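Local structure of peptidoglycan synthetase penicillin-binding protein 3 (Bifidobacterium adolescentis, 4YE5) at residues A[93-96]-A[97-101]; A[125-128]-A[129-133]; A[134-137]-A[138-142]. The protein probably binds penicillin and cross-links peptidoglycan strands as a transpeptidase of cell-wall synthesis. All coordinates share one frame; numbering follows the deposited sequence.

Contact 1: A[93-96]-A[97-101]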
loop_
_atom_site.group_PDB
_atom_site.type_symbol
_atom_site.label_atom_id
_atom_site.label_comp_id
_atom_site.label_asym_id
_atom_site.label_seq_id
_atom_site.Cartn_x
_atom_site.Cartn_y
_atom_site.Cartn_z
ATOM N N ARG A 93 14.751 -27.521 -40.111
ATOM C CA ARG A 93 14.951 -26.710 -41.317
ATOM C C ARG A 93 14.027 -25.506 -41.363
ATOM O O ARG A 93 14.418 -24.416 -41.788
ATOM C CB ARG A 93 14.721 -27.547 -42.571
ATOM C CG ARG A 93 15.976 -28.105 -43.149
ATOM C CD ARG A 93 15.700 -28.966 -44.355
ATOM N NE ARG A 93 16.897 -29.720 -44.709
ATOM C CZ ARG A 93 16.989 -30.537 -45.749
ATOM N NH1 ARG A 93 15.949 -30.729 -46.566
ATOM N NH2 ARG A 93 18.125 -31.160 -45.971
ATOM N N LEU A 94 12.783 -25.714 -40.955
ATOM C CA LEU A 94 11.815 -24.627 -40.919
ATOM C C LEU A 94 12.210 -23.596 -39.870
ATOM O O LEU A 94 12.114 -22.388 -40.091
ATOM C CB LEU A 94 10.404 -25.182 -40.657
ATOM C CG LEU A 94 9.761 -25.944 -41.817
ATOM C CD1 LEU A 94 8.574 -26.785 -41.347
ATOM C CD2 LEU A 94 9.324 -24.968 -42.931
ATOM N N LEU A 95 12.677 -24.076 -38.726
ATOM C CA LEU A 95 12.944 -23.210 -37.580
ATOM C C LEU A 95 14.253 -22.454 -37.697
ATOM O O LEU A 95 14.365 -21.328 -37.205
ATOM C CB LEU A 95 13.038 -24.033 -36.297
ATOM C CG LEU A 95 11.778 -24.404 -35.548
ATOM C CD1 LEU A 95 12.161 -25.265 -34.340
ATOM C CD2 LEU A 95 11.095 -23.130 -35.124
ATOM N N ALA A 96 15.250 -23.105 -38.285
ATOM C CA ALA A 96 16.627 -22.587 -38.271
ATOM C C ALA A 96 16.785 -21.107 -38.672
ATOM O O ALA A 96 17.376 -20.328 -37.914
ATOM C CB ALA A 96 17.565 -23.502 -39.088
ATOM N N PRO A 97 16.242 -20.702 -39.839
ATOM C CA PRO A 97 16.402 -19.284 -40.208
ATOM C C PRO A 97 15.636 -18.319 -39.316
ATOM O O PRO A 97 16.017 -17.152 -39.194
ATOM C CB PRO A 97 15.835 -19.224 -41.632
ATOM C CG PRO A 97 14.946 -20.404 -41.747
ATOM C CD PRO A 97 15.577 -21.471 -40.909
ATOM N N VAL A 98 14.555 -18.783 -38.702
ATOM C CA VAL A 98 13.780 -17.892 -37.852
ATOM C C VAL A 98 14.490 -17.654 -36.531
ATOM O O VAL A 98 14.518 -16.533 -36.023
ATOM C CB VAL A 98 12.350 -18.448 -37.606
ATOM C CG1 VAL A 98 11.538 -17.456 -36.814
ATOM C CG2 VAL A 98 11.665 -18.757 -38.950
ATOM N N LEU A 99 15.071 -18.709 -35.973
ATOM C CA LEU A 99 15.758 -18.609 -34.684
ATOM C C LEU A 99 17.229 -18.181 -34.829
ATOM O O LEU A 99 17.904 -17.918 -33.834
ATOM C CB LEU A 99 15.669 -19.938 -33.922
ATOM C CG LEU A 99 14.278 -20.373 -33.430
ATOM C CD1 LEU A 99 14.319 -21.801 -32.909
ATOM C CD2 LEU A 99 13.731 -19.433 -32.353
ATOM N N GLY A 100 17.708 -18.100 -36.066
ATOM C CA GLY A 100 19.109 -17.807 -36.327
ATOM C C GLY A 100 20.000 -18.873 -35.727
ATOM O O GLY A 100 21.007 -18.576 -35.098
HETATM N N MSE A 101 19.612 -20.128 -35.907
HETATM C CA MSE A 101 20.361 -21.232 -35.326
HETATM C C MSE A 101 20.702 -22.249 -36.393
HETATM O O MSE A 101 20.150 -22.220 -37.503
HETATM C CB MSE A 101 19.554 -21.902 -34.207
HETATM C CG MSE A 101 19.409 -21.042 -32.947
HETATM SE SE MSE A 101 18.328 -21.916 -31.565
HETATM C CE MSE A 101 19.488 -23.438 -31.206
#

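Contact 2: A[125-128]-A[129-133]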
loop_
_atom_site.group_PDB
_atom_site.type_symbol
_atom_site.label_atom_id
_atom_site.label_comp_id
_atom_site.label_asym_id
_atom_site.label_seq_id
_atom_site.Cartn_x
_atom_site.Cartn_y
_atom_site.Cartn_z
ATOM N N PRO A 125 9.056 -10.855 -29.027
ATOM C CA PRO A 125 7.695 -11.020 -29.529
ATOM C C PRO A 125 7.650 -11.154 -31.052
ATOM O O PRO A 125 6.842 -11.931 -31.558
ATOM C CB PRO A 125 7.008 -9.721 -29.092
ATOM C CG PRO A 125 7.747 -9.315 -27.841
ATOM C CD PRO A 125 9.163 -9.746 -28.049
ATOM N N ALA A 126 8.489 -10.404 -31.767
ATOM C CA ALA A 126 8.512 -10.470 -33.228
ATOM C C ALA A 126 8.906 -11.865 -33.721
ATOM O O ALA A 126 8.307 -12.407 -34.658
ATOM C CB ALA A 126 9.462 -9.413 -33.790
ATOM N N VAL A 127 9.931 -12.442 -33.102
ATOM C CA VAL A 127 10.367 -13.781 -33.474
ATOM C C VAL A 127 9.264 -14.799 -33.141
ATOM O O VAL A 127 8.961 -15.673 -33.956
ATOM C CB VAL A 127 11.695 -14.157 -32.784
ATOM C CG1 VAL A 127 12.030 -15.626 -33.034
ATOM C CG2 VAL A 127 12.846 -13.247 -33.299
ATOM N N LYS A 128 8.666 -14.670 -31.952
ATOM C CA LYS A 128 7.537 -15.520 -31.549
ATOM C C LYS A 128 6.432 -15.509 -32.612
ATOM O O LYS A 128 5.919 -16.557 -32.995
ATOM C CB LYS A 128 6.947 -15.080 -30.196
ATOM C CG LYS A 128 5.502 -15.613 -29.994
ATOM C CD LYS A 128 4.781 -14.934 -28.862
ATOM C CE LYS A 128 3.279 -15.175 -28.922
ATOM N NZ LYS A 128 2.615 -14.202 -29.837
ATOM N N ARG A 129 6.085 -14.324 -33.104
ATOM C CA ARG A 129 5.105 -14.221 -34.188
ATOM C C ARG A 129 5.564 -14.916 -35.468
ATOM O O ARG A 129 4.779 -15.603 -36.132
ATOM C CB ARG A 129 4.735 -12.758 -34.458
ATOM C CG ARG A 129 3.903 -12.130 -33.342
ATOM C CD ARG A 129 3.414 -10.729 -33.712
ATOM N NE ARG A 129 4.511 -9.762 -33.703
ATOM C CZ ARG A 129 4.857 -9.040 -32.640
ATOM N NH1 ARG A 129 4.189 -9.172 -31.502
ATOM N NH2 ARG A 129 5.874 -8.191 -32.713
ATOM N N LYS A 130 6.832 -14.757 -35.824
ATOM C CA LYS A 130 7.330 -15.443 -37.010
ATOM C C LYS A 130 7.243 -16.967 -36.877
ATOM O O LYS A 130 6.972 -17.670 -37.857
ATOM C CB LYS A 130 8.773 -15.033 -37.333
ATOM C CG LYS A 130 8.930 -13.577 -37.749
ATOM C CD LYS A 130 10.394 -13.219 -37.974
ATOM C CE LYS A 130 10.535 -11.799 -38.497
ATOM N NZ LYS A 130 9.777 -11.616 -39.774
ATOM N N ILE A 131 7.499 -17.478 -35.674
ATOM C CA ILE A 131 7.439 -18.928 -35.458
ATOM C C ILE A 131 6.004 -19.402 -35.688
ATOM O O ILE A 131 5.774 -20.473 -36.258
ATOM C CB ILE A 131 7.892 -19.320 -34.020
ATOM C CG1 ILE A 131 9.331 -18.873 -33.742
ATOM C CG2 ILE A 131 7.724 -20.825 -33.768
ATOM C CD1 ILE A 131 10.391 -19.786 -34.313
ATOM N N SER A 132 5.033 -18.610 -35.245
ATOM C CA SER A 132 3.626 -18.992 -35.392
ATOM C C SER A 132 3.252 -19.178 -36.849
ATOM O O SER A 132 2.406 -20.010 -37.185
ATOM C CB SER A 132 2.707 -17.962 -34.737
ATOM O OG SER A 132 2.837 -18.031 -33.334
ATOM N N LYS A 133 3.917 -18.432 -37.724
ATOM C CA LYS A 133 3.617 -18.525 -39.149
ATOM C C LYS A 133 4.217 -19.768 -39.811
ATOM O O LYS A 133 3.915 -20.063 -40.960
ATOM C CB LYS A 133 4.048 -17.247 -39.885
ATOM C CG LYS A 133 3.321 -15.996 -39.394
ATOM C CD LYS A 133 3.494 -14.826 -40.347
ATOM C CE LYS A 133 2.147 -14.325 -40.868
ATOM N NZ LYS A 133 1.510 -15.285 -41.823
HETATM O O HOH W 1 5.154 -18.902 -31.361
HETATM O O HOH W 2 2.254 -15.223 -32.459
#

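Contact 3: A[134-137]-A[138-142]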
loop_
_atom_site.group_PDB
_atom_site.type_symbol
_atom_site.label_atom_id
_atom_site.label_comp_id
_atom_site.label_asym_id
_atom_site.label_seq_id
_atom_site.Cartn_x
_atom_site.Cartn_y
_atom_site.Cartn_z
ATOM N N LEU A 134 5.063 -20.505 -39.096
ATOM C CA LEU A 134 5.673 -21.697 -39.689
ATOM C C LEU A 134 4.720 -22.889 -39.747
ATOM O O LEU A 134 5.080 -23.942 -40.286
ATOM C CB LEU A 134 6.950 -22.089 -38.932
ATOM C CG LEU A 134 8.092 -21.062 -38.929
ATOM C CD1 LEU A 134 9.167 -21.460 -37.934
ATOM C CD2 LEU A 134 8.680 -20.875 -40.342
ATOM N N ASN A 135 3.513 -22.733 -39.194
ATOM C CA ASN A 135 2.499 -23.805 -39.197
ATOM C C ASN A 135 2.999 -25.089 -38.505
ATOM O O ASN A 135 2.791 -26.206 -39.005
ATOM C CB ASN A 135 2.022 -24.138 -40.623
ATOM C CG ASN A 135 1.227 -23.004 -41.259
ATOM O OD1 ASN A 135 0.561 -22.230 -40.569
ATOM N ND2 ASN A 135 1.298 -22.901 -42.587
ATOM N N LEU A 136 3.662 -24.887 -37.371
ATOM C CA LEU A 136 4.159 -25.943 -36.487
ATOM C C LEU A 136 3.486 -25.888 -35.109
ATOM O O LEU A 136 4.148 -26.139 -34.094
ATOM C CB LEU A 136 5.659 -25.733 -36.223
ATOM C CG LEU A 136 6.658 -25.781 -37.380
ATOM C CD1 LEU A 136 7.986 -25.173 -36.920
ATOM C CD2 LEU A 136 6.820 -27.213 -37.905
ATOM N N GLY A 137 2.208 -25.526 -35.033
ATOM C CA GLY A 137 1.579 -25.393 -33.716
ATOM C C GLY A 137 1.403 -26.767 -33.105
ATOM O O GLY A 137 1.139 -27.733 -33.809
ATOM N N GLY A 138 1.554 -26.862 -31.795
ATOM C CA GLY A 138 1.612 -28.152 -31.153
ATOM C C GLY A 138 3.066 -28.553 -30.984
ATOM O O GLY A 138 3.489 -28.908 -29.893
ATOM N N ILE A 139 3.845 -28.470 -32.060
ATOM C CA ILE A 139 5.217 -28.989 -32.025
ATOM C C ILE A 139 6.176 -28.001 -31.384
ATOM O O ILE A 139 7.036 -28.373 -30.589
ATOM C CB ILE A 139 5.708 -29.355 -33.427
ATOM C CG1 ILE A 139 4.725 -30.350 -34.051
ATOM C CG2 ILE A 139 7.152 -29.913 -33.374
ATOM C CD1 ILE A 139 4.982 -30.625 -35.485
ATOM N N VAL A 140 6.021 -26.736 -31.734
ATOM C CA VAL A 140 6.843 -25.685 -31.161
ATOM C C VAL A 140 5.898 -24.657 -30.531
ATOM O O VAL A 140 4.864 -24.322 -31.109
ATOM C CB VAL A 140 7.702 -25.017 -32.250
ATOM C CG1 VAL A 140 8.546 -23.920 -31.661
ATOM C CG2 VAL A 140 8.579 -26.053 -32.943
ATOM N N TYR A 141 6.233 -24.184 -29.341
ATOM C CA TYR A 141 5.438 -23.136 -28.705
ATOM C C TYR A 141 6.300 -22.196 -27.869
ATOM O O TYR A 141 7.468 -22.487 -27.546
ATOM C CB TYR A 141 4.295 -23.721 -27.861
ATOM C CG TYR A 141 4.743 -24.677 -26.771
ATOM C CD1 TYR A 141 4.929 -26.028 -27.045
ATOM C CD2 TYR A 141 4.965 -24.227 -25.465
ATOM C CE1 TYR A 141 5.332 -26.912 -26.058
ATOM C CE2 TYR A 141 5.369 -25.112 -24.462
ATOM C CZ TYR A 141 5.549 -26.451 -24.770
ATOM O OH TYR A 141 5.943 -27.338 -23.797
ATOM N N ALA A 142 5.709 -21.059 -27.535
ATOM C CA ALA A 142 6.397 -20.002 -26.815
ATOM C C ALA A 142 5.936 -19.939 -25.358
ATOM O O ALA A 142 4.739 -19.935 -25.078
ATOM C CB ALA A 142 6.132 -18.681 -27.501
#

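Contact 1: A[93-96]-A[97-101]
Ala96 and selenomethionine Met101 are joined across the C-terminal end of helix 87-99, in a Schellman-like helix stop. The evidence is the 6→1 backbone bond: Met101 N donates to Ala96 O over 3.0 Å with an N-H...O angle of 164°. Between them Gly100 turns the chain out of the helix with positive phi (61°), a conformation glycine takes readily.

The other backbone bonds converge on Leu95 O. Leu99 N reaches this oxygen over 3.0 Å in a regular i to i+4 bond, whereas Val98 N, also 3.0 Å from Leu95 O, makes only a weak bond because its hydrogen points well off the line. The doubling goes with a kink, where the N atoms of Pro97 and Val98 lack bonds to the previous turn. With no N-H, the proline cannot continue that bonding, and instead Pro97 CD sits 3.3 Å from Arg93 O.

Apolar contacts follow the same turn. Leu95 and Leu99 lie side by side, both heading the same way, with Leu95 CD2 4.1 Å from Leu99 CD1. Each has its CG anti to its own carbonyl carbon (chi1 -84° in Leu95), which lets the two branched ends run along one face of the helix. That face is buried, with Leu119 and Leu106 also packed on Leu95.

Two polar anchors flank the turn: Arg93 NH1 bonds Val83 O, and Lys120 NZ bonds Leu99 O at the helix end. Close to the stop itself, Ala96 CB lies 3.3 Å from Met101 O.

Contact 2: A[125-128]-A[129-133]
Arg129 folds its guanidinium back over Pro125, so that Pro125 O lies 3.6 Å above the plane of the group, over its centre. With Arg129 CG anti to its carbonyl carbon, that atom passes 3.4 Å from Pro125 O. The bend at chi3 (-72°) then returns the guanidinium, leaving Arg129 NH1 3.7 Å from Pro125 CB. The same carbonyl oxygen, Pro125 O, also accepts the backbone bond from Arg129 N at 2.9 Å, so it serves the helix while facing a cationic plane.

On another flank, Val127 O takes the backbone N-H of Ile131, and Ile131 CG1 packs 3.2 Å from this oxygen. Further along, two waters link Lys128 to one of two Ser132 conformers, so the bridges are less certain than the backbone bonds. The first donates to Lys128 O and bonds Ser132 OG; the second accepts from Lys128 NZ at 2.8 Å and also bonds that hydroxyl.

Behind this shell stand regular i to i+4 bonds, including Lys130 N to Ala126 O. Thr124 OG1, hydrogen-bonded to Val127 N, ties down the first turn. Exposed Arg129 and buried Ile131, which packs on Val140 and on Leu95, Val98 and Leu99, mark an amphipathic helix held between helix 87-99 and a β-sheet.

Contact 3: A[134-137]-A[138-142]
A local turn, centred on Leu136, Gly137, Gly138, Ile139 and Val140, leads the chain from helix 125-132 into strand 140-144, an outer strand of a three-stranded antiparallel sheet. It is an α-turn: Val140 N donates to Leu136 O over 3.1 Å, at an N-H...O angle of 168°, yet Gly137 and Gly138 depart from helical backbone angles. A tighter β-turn is nested inside it, closed by Ile139 N, which is likewise 3.1 Å from Leu136 O but bonds it weakly. One carbonyl oxygen thus takes one straight and one weak N-H bond, closing the turn just where the strand begins.

The two glycines carry the reversal. Gly137 is extended, and Gly138 follows with phi of 95°, so the pair resembles the central residues of a type II turn, although the psi of Gly138 departs from the ideal. A positive phi this large suits a residue without a side chain.

On the apolar side, Leu136 and Val140 run side by side in the same direction across the base of the turn. Leu136 CG stands anti to its carbonyl carbon, as does Val140 CG2, the methyl that makes the contact. Phe62 packs on Leu136 and Ile139, Leu94 of helix 87-99 on Leu136, and Ile52 of strand 50-54 on Val140, so the turn's apolar side is buried. Ile139 and Tyr141 make backbone hydrogen bonds with Asn55 and Ile53, which secures the strand as it starts.

Asn135, in the loop after helix 125-132, is the first residue to leave helical angles, with positive phi (58°). Its ND2 bonds the carbonyl of Cys75, whose sulfur is disulfide-linked to Cys67, and its backbone O bonds His76 NE2. Across the turn the side chains meet at Leu136 CD1 and Val140 CG2, 4.1 Å apart.

The three contacts follow one another along the chain in the part assigned to the PBP dimerisation domain, with centres 10 to 13 Å apart and all about 38 to 46 Å from the chain centre. Contact 1 ends helix 87-99, contact 2 spans helix 125-132, and contact 3 carries the chain from that helix into strand 140-144. They share one hydrophobic layer: Ile131 CD1 lies 3.5 Å from Leu95 CD2, Leu134 CD1 is 3.8 Å from the same Leu95 CD2, and Ile131 CG2 is 3.8 Å from Val140 CG1. This packing joins two helices and the three-stranded sheet far out from the chain centre.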